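Local coordinates for protein hydrogen peroxide-inducible genes activator (Corynebacterium glutamicum, PDB 6G1D) that probably senses hydrogen peroxide and in response regulates gene transcription as a LysR-type factor, with a DNA-binding helix-turn-helix domain joined to a ligand-binding-type regulatory domain, at residues 201-204 / 208-211; 242-245 / 250-253; 232-235 / 239-242; 109-114 / 133-138. The protein carries 1 engineered substitution. All coordinates share one frame; numbering follows the deposited sequence. Where two conformers were deposited one is given.

Contact 1 of 4, residues 201-204 / 208-211. Engineered in segment 208-211: Ser208 (natural residue Cys). With SO4 (sulfate ion), chain M.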
ATOM      1  N   LEU B 201      25.174  -2.234  -6.895  1.00 45.31           N
ATOM      2  CA  LEU B 201      23.929  -2.505  -6.163  1.00 41.75           C
ATOM      3  C   LEU B 201      23.449  -1.170  -5.685  1.00 44.98           C
ATOM      4  O   LEU B 201      24.140  -0.484  -4.925  1.00 47.24           O
ATOM      5  CB  LEU B 201      24.165  -3.424  -4.971  1.00 43.48           C
ATOM      6  CG  LEU B 201      24.807  -4.748  -5.305  1.00 46.62           C
ATOM      7  CD1 LEU B 201      25.373  -5.455  -4.089  1.00 51.02           C
ATOM      8  CD2 LEU B 201      23.794  -5.650  -5.959  1.00 52.93           C
ATOM      9  N   LEU B 202      22.258  -0.800  -6.109  1.00 42.81           N
ATOM     10  CA  LEU B 202      21.677   0.514  -5.837  1.00 44.38           C
ATOM     11  C   LEU B 202      20.385   0.337  -5.056  1.00 43.75           C
ATOM     12  O   LEU B 202      19.712  -0.711  -5.101  1.00 45.76           O
ATOM     13  CB  LEU B 202      21.389   1.260  -7.139  1.00 46.73           C
ATOM     14  CG  LEU B 202      22.599   1.450  -8.089  1.00 46.49           C
ATOM     15  CD1 LEU B 202      22.213   2.132  -9.384  1.00 51.25           C
ATOM     16  CD2 LEU B 202      23.685   2.261  -7.398  1.00 53.84           C
ATOM     17  N   LEU B 203      20.040   1.391  -4.322  1.00 42.24           N
ATOM     18  CA  LEU B 203      18.729   1.499  -3.742  1.00 44.86           C
ATOM     19  C   LEU B 203      17.736   1.609  -4.929  1.00 42.62           C
ATOM     20  O   LEU B 203      18.151   1.949  -6.054  1.00 42.53           O
ATOM     21  CB  LEU B 203      18.680   2.738  -2.878  1.00 44.00           C
ATOM     22  CG  LEU B 203      19.577   2.768  -1.647  1.00 43.54           C
ATOM     23  CD1 LEU B 203      19.474   4.140  -0.972  1.00 43.88           C
ATOM     24  CD2 LEU B 203      19.262   1.591  -0.720  1.00 44.85           C
ATOM     25  N   ASP B 204      16.464   1.319  -4.702  1.00 48.63           N
ATOM     26  CA  ASP B 204      15.458   1.410  -5.787  1.00 56.03           C
ATOM     27  C   ASP B 204      15.272   2.866  -6.255  1.00 57.58           C
ATOM     28  O   ASP B 204      15.817   3.798  -5.653  1.00 56.21           O
ATOM     29  CB  ASP B 204      14.116   0.785  -5.381  1.00 70.09           C
ATOM     30  CG  ASP B 204      13.472   1.508  -4.236  1.00 86.46           C
ATOM     31  OD1 ASP B 204      13.744   1.073  -3.104  1.00 96.77           O
ATOM     32  OD2 ASP B 204      12.800   2.551  -4.441  1.00 84.51           O
ATOM     33  N   SER B 208      16.907   9.348  -4.134  1.00 38.07           N
ATOM     34  CA  SER B 208      17.749  10.270  -4.934  1.00 43.36           C
ATOM     35  C   SER B 208      19.209   9.763  -5.128  1.00 38.22           C
ATOM     36  O   SER B 208      19.855  10.077  -6.134  1.00 39.04           O
ATOM     37  CB  SER B 208      17.770  11.682  -4.312  1.00 44.31           C
ATOM     38  OG  SER B 208      18.352  11.663  -3.007  1.00 43.19           O
ATOM     39  N   LEU B 209      19.710   8.977  -4.182  1.00 38.73           N
ATOM     40  CA  LEU B 209      21.040   8.390  -4.323  1.00 38.26           C
ATOM     41  C   LEU B 209      21.126   7.444  -5.544  1.00 43.48           C
ATOM     42  O   LEU B 209      22.151   7.414  -6.233  1.00 40.56           O
ATOM     43  CB  LEU B 209      21.462   7.638  -3.049  1.00 37.21           C
ATOM     44  CG  LEU B 209      22.892   7.104  -3.033  1.00 36.79           C
ATOM     45  CD1 LEU B 209      23.887   8.235  -3.205  1.00 38.61           C
ATOM     46  CD2 LEU B 209      23.146   6.322  -1.736  1.00 40.45           C
ATOM     47  N   HIS B 210      20.087   6.653  -5.789  1.00 46.48           N
ATOM     48  CA  HIS B 210      19.994   5.870  -7.033  1.00 46.24           C
ATOM     49  C   HIS B 210      20.271   6.745  -8.267  1.00 44.09           C
ATOM     50  O   HIS B 210      21.204   6.494  -9.030  1.00 46.38           O
ATOM     51  CB  HIS B 210      18.587   5.243  -7.172  1.00 48.09           C
ATOM     52  CG  HIS B 210      18.363   4.506  -8.456  1.00 47.63           C
ATOM     53  ND1 HIS B 210      17.911   5.136  -9.601  1.00 49.63           N
ATOM     54  CD2 HIS B 210      18.643   3.234  -8.814  1.00 51.14           C
ATOM     55  CE1 HIS B 210      17.851   4.259 -10.585  1.00 52.14           C
ATOM     56  NE2 HIS B 210      18.304   3.103 -10.140  1.00 51.06           N
ATOM     57  N   ASP B 211      19.470   7.794  -8.417  1.00 46.34           N
ATOM     58  CA  ASP B 211      19.539   8.678  -9.575  1.00 47.14           C
ATOM     59  C   ASP B 211      20.896   9.351  -9.692  1.00 46.74           C
ATOM     60  O   ASP B 211      21.403   9.544 -10.783  1.00 45.51           O
ATOM     61  CB  ASP B 211      18.454   9.767  -9.507  1.00 51.99           C
ATOM     62  CG  ASP B 211      17.024   9.191  -9.344  1.00 56.23           C
ATOM     63  OD1 ASP B 211      16.752   8.086  -9.872  1.00 58.13           O
ATOM     64  OD2 ASP B 211      16.174   9.860  -8.688  1.00 62.99           O
TER
HETATM   65  S   SO4 M 402      17.423   9.216  -0.653  1.00 57.88           S
HETATM   66  O1  SO4 M 402      18.283   9.831   0.633  1.00 58.60           O
HETATM   67  O2  SO4 M 402      16.229  10.195  -1.381  1.00 61.32           O
HETATM   68  O3  SO4 M 402      18.647   8.807  -1.709  1.00 58.58           O
HETATM   69  O4  SO4 M 402      16.681   7.924  -0.025  1.00 57.97           O

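Contact 2 of 4, residues 242-245 / 250-253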
ATOM      1  N   GLN B 242      25.280  -5.549   3.434  1.00 36.22           N
ATOM      2  CA  GLN B 242      25.307  -6.994   3.617  1.00 36.99           C
ATOM      3  C   GLN B 242      25.495  -7.720   2.283  1.00 40.86           C
ATOM      4  O   GLN B 242      26.184  -8.746   2.208  1.00 39.64           O
ATOM      5  CB  GLN B 242      24.039  -7.528   4.310  1.00 37.61           C
ATOM      6  CG  GLN B 242      23.551  -6.825   5.572  1.00 39.12           C
ATOM      7  CD  GLN B 242      24.590  -6.844   6.722  1.00 37.28           C
ATOM      8  OE1 GLN B 242      25.775  -6.629   6.499  1.00 37.06           O
ATOM      9  NE2 GLN B 242      24.146  -7.133   7.942  1.00 37.86           N
ATOM     10  N   LEU B 243      24.879  -7.196   1.235  1.00 36.75           N
ATOM     11  CA  LEU B 243      25.024  -7.783  -0.122  1.00 38.74           C
ATOM     12  C   LEU B 243      26.452  -7.596  -0.606  1.00 37.17           C
ATOM     13  O   LEU B 243      27.005  -8.497  -1.223  1.00 38.12           O
ATOM     14  CB  LEU B 243      24.000  -7.191  -1.122  1.00 37.41           C
ATOM     15  CG  LEU B 243      22.553  -7.378  -0.659  1.00 37.93           C
ATOM     16  CD1 LEU B 243      21.575  -6.683  -1.582  1.00 37.96           C
ATOM     17  CD2 LEU B 243      22.139  -8.836  -0.554  1.00 39.58           C
ATOM     18  N   VAL B 244      27.044  -6.431  -0.316  1.00 36.09           N
ATOM     19  CA  VAL B 244      28.420  -6.144  -0.714  1.00 36.00           C
ATOM     20  C   VAL B 244      29.375  -7.082   0.019  1.00 36.75           C
ATOM     21  O   VAL B 244      30.279  -7.650  -0.611  1.00 39.02           O
ATOM     22  CB  VAL B 244      28.805  -4.670  -0.469  1.00 36.07           C
ATOM     23  CG1 VAL B 244      30.300  -4.466  -0.700  1.00 35.23           C
ATOM     24  CG2 VAL B 244      28.021  -3.733  -1.365  1.00 35.22           C
ATOM     25  N   VAL B 245      29.170  -7.278   1.325  1.00 36.76           N
ATOM     26  CA  VAL B 245      30.021  -8.202   2.116  1.00 37.45           C
ATOM     27  C   VAL B 245      29.953  -9.602   1.538  1.00 38.87           C
ATOM     28  O   VAL B 245      30.939 -10.287   1.426  1.00 39.74           O
ATOM     29  CB  VAL B 245      29.590  -8.237   3.607  1.00 37.50           C
ATOM     30  CG1 VAL B 245      30.242  -9.377   4.371  1.00 38.85           C
ATOM     31  CG2 VAL B 245      29.902  -6.925   4.289  1.00 36.35           C
ATOM     32  N   SER B 250      29.084  -4.044  -5.632  1.00 37.02           N
ATOM     33  CA  SER B 250      29.706  -2.900  -5.002  1.00 36.23           C
ATOM     34  C   SER B 250      28.704  -1.769  -4.978  1.00 37.10           C
ATOM     35  O   SER B 250      27.663  -1.837  -5.670  1.00 36.48           O
ATOM     36  CB  SER B 250      30.925  -2.484  -5.826  1.00 38.39           C
ATOM     37  OG  SER B 250      31.888  -3.528  -5.872  1.00 38.75           O
ATOM     38  N   THR B 251      29.000  -0.699  -4.237  1.00 38.24           N
ATOM     39  CA  THR B 251      28.122   0.477  -4.253  1.00 37.81           C
ATOM     40  C   THR B 251      28.873   1.767  -3.979  1.00 37.78           C
ATOM     41  O   THR B 251      30.092   1.767  -3.805  1.00 38.96           O
ATOM     42  CB  THR B 251      26.905   0.269  -3.313  1.00 41.57           C
ATOM     43  OG1 THR B 251      25.822   1.151  -3.675  1.00 41.20           O
ATOM     44  CG2 THR B 251      27.295   0.485  -1.860  1.00 39.56           C
ATOM     45  N   LEU B 252      28.135   2.870  -4.034  1.00 37.19           N
ATOM     46  CA  LEU B 252      28.638   4.173  -3.582  1.00 38.94           C
ATOM     47  C   LEU B 252      27.736   4.677  -2.445  1.00 37.49           C
ATOM     48  O   LEU B 252      26.532   4.523  -2.512  1.00 35.89           O
ATOM     49  CB  LEU B 252      28.699   5.198  -4.690  1.00 36.96           C
ATOM     50  CG  LEU B 252      29.836   5.099  -5.710  1.00 39.51           C
ATOM     51  CD1 LEU B 252      29.718   3.859  -6.603  1.00 39.73           C
ATOM     52  CD2 LEU B 252      29.934   6.342  -6.557  1.00 41.49           C
ATOM     53  N   VAL B 253      28.346   5.224  -1.404  1.00 34.92           N
ATOM     54  CA  VAL B 253      27.599   5.824  -0.308  1.00 35.23           C
ATOM     55  C   VAL B 253      28.118   7.242  -0.034  1.00 35.46           C
ATOM     56  O   VAL B 253      29.255   7.589  -0.358  1.00 32.56           O
ATOM     57  CB  VAL B 253      27.611   4.981   0.973  1.00 34.07           C
ATOM     58  CG1 VAL B 253      27.060   3.595   0.685  1.00 40.39           C
ATOM     59  CG2 VAL B 253      28.997   4.931   1.609  1.00 34.89           C
TER

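Contact 3 of 4, residues 232-235 / 239-242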
ATOM      1  N   THR B 232      17.984  -7.539  -8.029  1.00 80.45           N
ATOM      2  CA  THR B 232      18.086  -7.447  -6.585  1.00 80.86           C
ATOM      3  C   THR B 232      17.686  -6.043  -6.188  1.00 87.76           C
ATOM      4  O   THR B 232      18.172  -5.077  -6.767  1.00 85.27           O
ATOM      5  CB  THR B 232      19.523  -7.713  -6.090  1.00 92.58           C
ATOM      6  OG1 THR B 232      19.720  -9.120  -5.905  1.00 85.25           O
ATOM      7  CG2 THR B 232      19.769  -7.016  -4.767  1.00 93.98           C
ATOM      8  N   ARG B 233      16.645  -5.950  -5.368  0.53 63.16           N
ATOM      9  CA  ARG B 233      16.150  -4.668  -4.897  0.53 52.45           C
ATOM     10  C   ARG B 233      16.404  -4.524  -3.413  0.53 47.35           C
ATOM     11  O   ARG B 233      16.029  -5.392  -2.643  0.53 44.31           O
ATOM     12  CB  ARG B 233      14.650  -4.540  -5.137  0.53 50.63           C
ATOM     13  CG  ARG B 233      14.077  -3.258  -4.551  0.53 46.65           C
ATOM     14  CD  ARG B 233      12.588  -3.333  -4.268  0.53 47.68           C
ATOM     15  NE  ARG B 233      11.998  -2.000  -4.191  0.53 44.91           N
ATOM     16  CZ  ARG B 233      11.836  -1.300  -3.073  0.53 44.33           C
ATOM     17  NH1 ARG B 233      12.208  -1.800  -1.907  0.53 44.15           N
ATOM     18  NH2 ARG B 233      11.289  -0.096  -3.122  0.53 44.05           N
ATOM     19  N   ALA B 234      16.942  -3.381  -3.005  1.00 48.60           N
ATOM     20  CA  ALA B 234      17.184  -3.148  -1.569  1.00 46.64           C
ATOM     21  C   ALA B 234      16.636  -1.791  -1.189  1.00 46.63           C
ATOM     22  O   ALA B 234      16.733  -0.847  -1.990  1.00 46.98           O
ATOM     23  CB  ALA B 234      18.673  -3.228  -1.278  1.00 47.61           C
ATOM     24  N   SER B 235      16.031  -1.689  -0.004  1.00 49.86           N
ATOM     25  CA  SER B 235      15.414  -0.448   0.404  1.00 47.40           C
ATOM     26  C   SER B 235      16.283   0.408   1.330  1.00 47.60           C
ATOM     27  O   SER B 235      15.965   1.572   1.539  1.00 48.69           O
ATOM     28  CB  SER B 235      14.026  -0.684   1.019  1.00 52.70           C
ATOM     29  OG  SER B 235      14.062  -1.651   2.031  1.00 51.67           O
ATOM     30  N   THR B 239      21.148  -2.941   4.199  1.00 41.05           N
ATOM     31  CA  THR B 239      20.928  -4.155   3.397  1.00 38.17           C
ATOM     32  C   THR B 239      21.912  -4.233   2.238  1.00 37.64           C
ATOM     33  O   THR B 239      22.473  -5.282   1.985  1.00 37.54           O
ATOM     34  CB  THR B 239      19.480  -4.252   2.909  1.00 40.47           C
ATOM     35  OG1 THR B 239      18.643  -4.391   4.051  1.00 41.91           O
ATOM     36  CG2 THR B 239      19.276  -5.439   1.982  1.00 40.42           C
ATOM     37  N   VAL B 240      22.172  -3.118   1.579  1.00 34.12           N
ATOM     38  CA  VAL B 240      23.127  -3.106   0.477  1.00 33.98           C
ATOM     39  C   VAL B 240      24.524  -3.537   1.006  1.00 33.82           C
ATOM     40  O   VAL B 240      25.190  -4.338   0.356  1.00 34.41           O
ATOM     41  CB  VAL B 240      23.190  -1.727  -0.217  1.00 33.23           C
ATOM     42  CG1 VAL B 240      24.306  -1.621  -1.254  1.00 33.23           C
ATOM     43  CG2 VAL B 240      21.835  -1.474  -0.906  1.00 33.75           C
ATOM     44  N   MET B 241      24.924  -3.054   2.178  1.00 37.92           N
ATOM     45  CA  MET B 241      26.228  -3.394   2.746  1.00 40.30           C
ATOM     46  C   MET B 241      26.346  -4.892   2.993  1.00 39.12           C
ATOM     47  O   MET B 241      27.389  -5.458   2.727  1.00 43.34           O
ATOM     48  CB  MET B 241      26.489  -2.639   4.050  1.00 38.89           C
ATOM     49  CG  MET B 241      26.629  -1.126   3.909  1.00 38.36           C
ATOM     50  SD  MET B 241      27.921  -0.491   2.821  1.00 43.14           S
ATOM     51  CE  MET B 241      26.955   0.036   1.448  1.00 47.61           C
ATOM     52  N   GLN B 242      25.280  -5.549   3.434  1.00 36.22           N
ATOM     53  CA  GLN B 242      25.307  -6.994   3.617  1.00 36.99           C
ATOM     54  C   GLN B 242      25.495  -7.720   2.283  1.00 40.86           C
ATOM     55  O   GLN B 242      26.184  -8.746   2.208  1.00 39.64           O
ATOM     56  CB  GLN B 242      24.039  -7.528   4.310  1.00 37.61           C
ATOM     57  CG  GLN B 242      23.551  -6.825   5.572  1.00 39.12           C
ATOM     58  CD  GLN B 242      24.590  -6.844   6.722  1.00 37.28           C
ATOM     59  OE1 GLN B 242      25.775  -6.629   6.499  1.00 37.06           O
ATOM     60  NE2 GLN B 242      24.146  -7.133   7.942  1.00 37.86           N
TER

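Contact 4 of 4, residues 109-114 / 133-138. With SO4 (sulfate ion), chain M.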
ATOM      1  N   THR B 109      18.963   8.622   3.168  1.00 35.07           N
ATOM      2  CA  THR B 109      20.403   8.472   3.034  1.00 36.41           C
ATOM      3  C   THR B 109      21.197   9.653   3.606  1.00 33.68           C
ATOM      4  O   THR B 109      22.403   9.700   3.414  1.00 32.46           O
ATOM      5  CB  THR B 109      20.836   8.228   1.562  1.00 33.83           C
ATOM      6  OG1 THR B 109      20.607   9.401   0.777  1.00 34.71           O
ATOM      7  CG2 THR B 109      20.101   7.018   0.986  1.00 35.53           C
ATOM      8  N   ALA B 110      20.518  10.615   4.235  1.00 33.63           N
ATOM      9  CA  ALA B 110      21.177  11.621   5.057  1.00 34.53           C
ATOM     10  C   ALA B 110      20.795  11.546   6.535  1.00 36.92           C
ATOM     11  O   ALA B 110      21.673  11.724   7.397  1.00 33.94           O
ATOM     12  CB  ALA B 110      20.908  13.007   4.521  1.00 35.65           C
ATOM     13  N   ALA B 111      19.520  11.246   6.828  1.00 31.59           N
ATOM     14  CA  ALA B 111      18.969  11.327   8.188  1.00 32.65           C
ATOM     15  C   ALA B 111      19.779  10.661   9.317  1.00 34.76           C
ATOM     16  O   ALA B 111      20.185  11.314  10.241  1.00 35.22           O
ATOM     17  CB  ALA B 111      17.547  10.763   8.207  1.00 33.56           C
ATOM     18  N   PRO B 112      20.009   9.336   9.225  1.00 36.31           N
ATOM     19  CA  PRO B 112      20.652   8.674  10.343  1.00 33.96           C
ATOM     20  C   PRO B 112      22.069   9.186  10.609  1.00 32.64           C
ATOM     21  O   PRO B 112      22.549   9.037  11.716  1.00 35.97           O
ATOM     22  CB  PRO B 112      20.622   7.203   9.930  1.00 34.78           C
ATOM     23  CG  PRO B 112      20.508   7.236   8.421  1.00 35.78           C
ATOM     24  CD  PRO B 112      19.659   8.403   8.134  1.00 38.48           C
ATOM     25  N   TYR B 113      22.702   9.814   9.626  1.00 34.38           N
ATOM     26  CA  TYR B 113      24.100  10.199   9.686  1.00 34.96           C
ATOM     27  C   TYR B 113      24.278  11.640  10.135  1.00 36.53           C
ATOM     28  O   TYR B 113      25.298  11.983  10.744  1.00 35.30           O
ATOM     29  CB  TYR B 113      24.761   9.948   8.337  1.00 32.45           C
ATOM     30  CG  TYR B 113      24.364   8.622   7.745  1.00 32.20           C
ATOM     31  CD1 TYR B 113      23.856   8.555   6.477  1.00 35.46           C
ATOM     32  CD2 TYR B 113      24.445   7.438   8.474  1.00 32.65           C
ATOM     33  CE1 TYR B 113      23.430   7.338   5.929  1.00 34.04           C
ATOM     34  CE2 TYR B 113      24.056   6.231   7.933  1.00 32.12           C
ATOM     35  CZ  TYR B 113      23.523   6.211   6.648  1.00 35.53           C
ATOM     36  OH  TYR B 113      23.100   5.044   6.063  1.00 34.22           O
ATOM     37  N   ILE B 114      23.277  12.480   9.878  1.00 32.46           N
ATOM     38  CA  ILE B 114      23.301  13.868  10.314  1.00 31.82           C
ATOM     39  C   ILE B 114      22.631  14.040  11.702  1.00 35.11           C
ATOM     40  O   ILE B 114      22.990  14.969  12.461  1.00 33.09           O
ATOM     41  CB  ILE B 114      22.675  14.797   9.248  1.00 34.73           C
ATOM     42  CG1 ILE B 114      23.155  16.263   9.418  1.00 37.05           C
ATOM     43  CG2 ILE B 114      21.166  14.687   9.213  1.00 36.09           C
ATOM     44  CD1 ILE B 114      24.599  16.510   8.963  1.00 36.39           C
ATOM     45  N   ILE B 133      10.995  14.738  13.565  1.00 38.16           N
ATOM     46  CA  ILE B 133      11.766  14.297  12.434  1.00 37.21           C
ATOM     47  C   ILE B 133      10.865  13.402  11.618  1.00 37.40           C
ATOM     48  O   ILE B 133      10.263  12.491  12.149  1.00 38.16           O
ATOM     49  CB  ILE B 133      13.031  13.509  12.866  1.00 36.46           C
ATOM     50  CG1 ILE B 133      13.877  14.343  13.841  1.00 36.48           C
ATOM     51  CG2 ILE B 133      13.843  13.123  11.641  1.00 35.83           C
ATOM     52  CD1 ILE B 133      14.372  15.672  13.274  1.00 37.72           C
ATOM     53  N   VAL B 134      10.761  13.691  10.325  1.00 38.33           N
ATOM     54  CA  VAL B 134      10.089  12.832   9.388  1.00 39.00           C
ATOM     55  C   VAL B 134      11.092  12.384   8.331  1.00 38.00           C
ATOM     56  O   VAL B 134      11.594  13.189   7.567  1.00 36.82           O
ATOM     57  CB  VAL B 134       8.904  13.567   8.721  1.00 39.30           C
ATOM     58  CG1 VAL B 134       8.242  12.681   7.676  1.00 40.77           C
ATOM     59  CG2 VAL B 134       7.884  13.943   9.783  1.00 40.93           C
ATOM     60  N   GLU B 135      11.401  11.100   8.338  1.00 43.09           N
ATOM     61  CA  GLU B 135      12.386  10.545   7.427  1.00 44.52           C
ATOM     62  C   GLU B 135      11.572   9.933   6.293  1.00 48.19           C
ATOM     63  O   GLU B 135      10.793   9.017   6.525  1.00 50.17           O
ATOM     64  CB  GLU B 135      13.201   9.462   8.119  1.00 45.59           C
ATOM     65  CG  GLU B 135      14.227   8.816   7.216  1.00 48.41           C
ATOM     66  CD  GLU B 135      14.982   7.673   7.874  1.00 48.91           C
ATOM     67  OE1 GLU B 135      14.340   6.878   8.615  1.00 45.16           O
ATOM     68  OE2 GLU B 135      16.193   7.542   7.611  1.00 53.85           O
ATOM     69  N   ASP B 136      11.721  10.446   5.084  1.00 39.43           N
ATOM     70  CA  ASP B 136      10.961   9.920   3.939  1.00 40.00           C
ATOM     71  C   ASP B 136      11.650  10.360   2.666  1.00 38.95           C
ATOM     72  O   ASP B 136      12.498  11.230   2.671  1.00 38.26           O
ATOM     73  CB  ASP B 136       9.489  10.401   3.970  1.00 43.17           C
ATOM     74  CG  ASP B 136       8.486   9.362   3.364  1.00 51.09           C
ATOM     75  OD1 ASP B 136       8.847   8.548   2.480  1.00 51.70           O
ATOM     76  OD2 ASP B 136       7.304   9.364   3.767  1.00 48.90           O
ATOM     77  N   GLN B 137      11.292   9.716   1.565  1.00 44.45           N
ATOM     78  CA  GLN B 137      11.874  10.014   0.258  1.00 42.44           C
ATOM     79  C   GLN B 137      11.392  11.375  -0.241  1.00 45.10           C
ATOM     80  O   GLN B 137      10.351  11.906   0.193  1.00 51.12           O
ATOM     81  CB  GLN B 137      11.511   8.901  -0.727  1.00 46.88           C
ATOM     82  CG  GLN B 137      12.193   7.580  -0.362  1.00 47.45           C
ATOM     83  CD  GLN B 137      11.689   6.365  -1.159  1.00 55.01           C
ATOM     84  OE1 GLN B 137      12.308   5.313  -1.115  1.00 59.93           O
ATOM     85  NE2 GLN B 137      10.577   6.502  -1.881  1.00 65.58           N
ATOM     86  N   THR B 138      12.164  11.896  -1.184  1.00 41.49           N
ATOM     87  CA  THR B 138      12.070  13.267  -1.654  1.00 44.64           C
ATOM     88  C   THR B 138      10.661  13.687  -2.093  1.00 48.88           C
ATOM     89  O   THR B 138      10.153  14.723  -1.668  1.00 48.41           O
ATOM     90  CB  THR B 138      13.098  13.471  -2.788  1.00 46.91           C
ATOM     91  OG1 THR B 138      14.457  13.181  -2.300  1.00 49.52           O
ATOM     92  CG2 THR B 138      13.038  14.883  -3.313  1.00 47.65           C
TER
HETATM   93  S   SO4 M 402      17.423   9.216  -0.653  1.00 57.88           S
HETATM   94  O1  SO4 M 402      18.283   9.831   0.633  1.00 58.60           O
HETATM   95  O2  SO4 M 402      16.229  10.195  -1.381  1.00 61.32           O
HETATM   96  O3  SO4 M 402      18.647   8.807  -1.709  1.00 58.58           O
HETATM   97  O4  SO4 M 402      16.681   7.924  -0.025  1.00 57.97           O

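Contact 1 of 4, residues 201-204 / 208-211
The imidazole of His210 rests against the chain at Leu202, Leu203 and Asp204. Its CD2 comes 3.1 Å from Leu203 O, while His210 CB lies 3.5 Å from Asp204 O, and both carbonyls meet the ring at a slant. Leu202 crosses the histidine at about a right angle, its CB and CD1 each touching His210 CD2 at 3.8 Å. With CG anti to the backbone N (chi1 176°), the ring stands beside the loop. Its rotation is fixed in part by an almost straight bond (169°) from His210 ND1 to Asp211 OD1, 3.2 Å long; the oxygen lies in the ring plane but is approached from above its own carboxylate. Deeper in, Leu203 CD1 and Leu209 CD2 make a loose apolar contact of 4.3 Å, with Val240 and Thr109 packing on Leu203. At the start of helix 208-219, Ser208 N donates to sulfate O2 (3.0 Å) and Leu209 N to sulfate O3 (2.7 Å), and His207 adds a bond. Ser208 is engineered; the natural cysteine is probably the peroxide-reactive residue of OxyR. The arrangement is a helix N-terminus holding an anion, a sulfate probably from the crystallisation liquor, through backbone N-H groups, within the LysR regulatory domain.

Contact 2 of 4, residues 242-245 / 250-253
Helix 237-245 is joined by a short loop to strand 251-254, and Val244 lies across this helix-to-strand turn against Ser250 and Thr251 in the LysR regulatory domain. A single branch does the touching. Val244 CG2, set anti to the carbonyl carbon and beside the backbone N, approaches the backbone of Ser250, 4.1 Å from Ser250 CA. The same methyl stands 4.3 Å from Thr251 CG2, so it spans the last loop residue and the first residue of the strand. No hydrogen bond crosses here; the contact is loose and apolar, and all three residues are buried. Ser250 turns its CB away from the helix, which is why Val244 meets its main chain instead of its hydroxyl group. Thr251 presents its methyl, while its OG1 is hydrogen-bonded to Leu201 O and is thereby satisfied inside the protein. On the helix, Gln242 NE2 binds Pro112 O of the second subunit, which places this part of the helix at the subunit interface. Strand 251-254 is the outermost strand at one end of the sheet within this chain, paired antiparallel with strand 164-179, while Val244 also packs on Leu267 of strand 267-287.

Contact 3 of 4, residues 232-235 / 239-242
This is a small, buried apolar contact in which Ala234, in the loop leading into helix 237-245, lies against Thr239 and Val240 in the first turn of that same helix. The chain enters the helix by folding back on itself, and its two arms are close enough at this point (Ala234 CA to Val240 CA 6.3 Å) for a single methyl to bridge them. That methyl, Ala234 CB, points at the helix and meets two others. Val240 CG2 is the nearer, 3.6 Å from Ala234 CB; it stands anti to the Val240 carbonyl carbon. Thr239 CG2 lies 4.0 Å from Ala234 CB. Thr239 CG2 and Val240 CG2 are 5.5 Å apart and, seen from the alanine methyl, lie in directions almost at a right angle, so the alanine sits in the notch between neighbouring residues of one turn. With OG1 of Thr239 anti to the carbonyl carbon (chi1 -64°), its CG2 is anti to the backbone N and faces the alanine. OG1 itself is hydrogen-bonded to Ser236 OG and to the carboxylate of Glu135 of the second subunit, whose side chain also packs on Ala234. Ser235 N has a bond to the same carboxylate. The turn thus sets methyls against each other within the chain and offers polar groups to the second subunit. Among its neighbours, helix 237-245 lies with Val240 and Met241 on Thr251 of strand 251-254, Val240 also reaching Leu201 of the loop before helix 208-219, while Thr239 packs on Pro112 of the second subunit.

Contact 4 of 4, residues 109-114 / 133-138
Glu135, at the end of strand 129-135, runs from CB to its carboxylate over Ala111 and Pro112. CG is anti to the backbone N (chi1 179°) and the chain stays extended beyond it, which carries the acid alongside the start of helix 111-125. Glu135 CG is 4.0 Å from Ala111 CB, and Glu135 CD keeps the same 4.0 Å from that methyl. At the tip, Glu135 OE2 lies 3.5 Å from Ala111 CB and 3.6 Å from Pro112 CD, with the proline crossing the glutamate at about a right angle. No bond joins the segments; the buried carboxylate is satisfied instead by the second subunit, at the turn with Thr239 that begins its helix 237-245, where Ser236 N also donates to OE1. The start of helix 111-125, close by, may further favour the charged form. Behind the proline, Pro112 CG sits 3.6 Å above the centre of the Tyr113 ring, and Ala110 O accepts both Tyr113 N and Ile114 N, securing the first turn. Ahead of that turn, Thr109 N donates to sulfate O1 at 2.9 Å. The contact belongs to the beta-alpha-beta unit of strand 100-106, helix 111-125 and strand 129-135: Val134 has backbone bonds to strand 100-106, Ala111 packs on Ile106 of that strand, and Ile133 lies on Leu243 from helix 237-245 of the second subunit.

How the contacts relate
All four contacts lie in the LysR regulatory domain, and along the chain they run contact 4, contact 1, contact 3, contact 2. Contacts 2 and 3 share Gln242 and helix 237-245, their centres about 8 Å apart; the centre of contact 1 is about 10 Å from that of contact 3, joined by the Asp204-Arg233 salt bridge, and about 12 Å from that of contact 2, joined through Leu201. Contact 4 uses the outermost strand at the opposite end of the sheet from contact 2; contacts 1 and 4 both meet the sulfate. Contact 4 touches neither contact 2 nor 3 within the chain, but meets their helix across the interface with the second subunit, so anion site and interface lie close together.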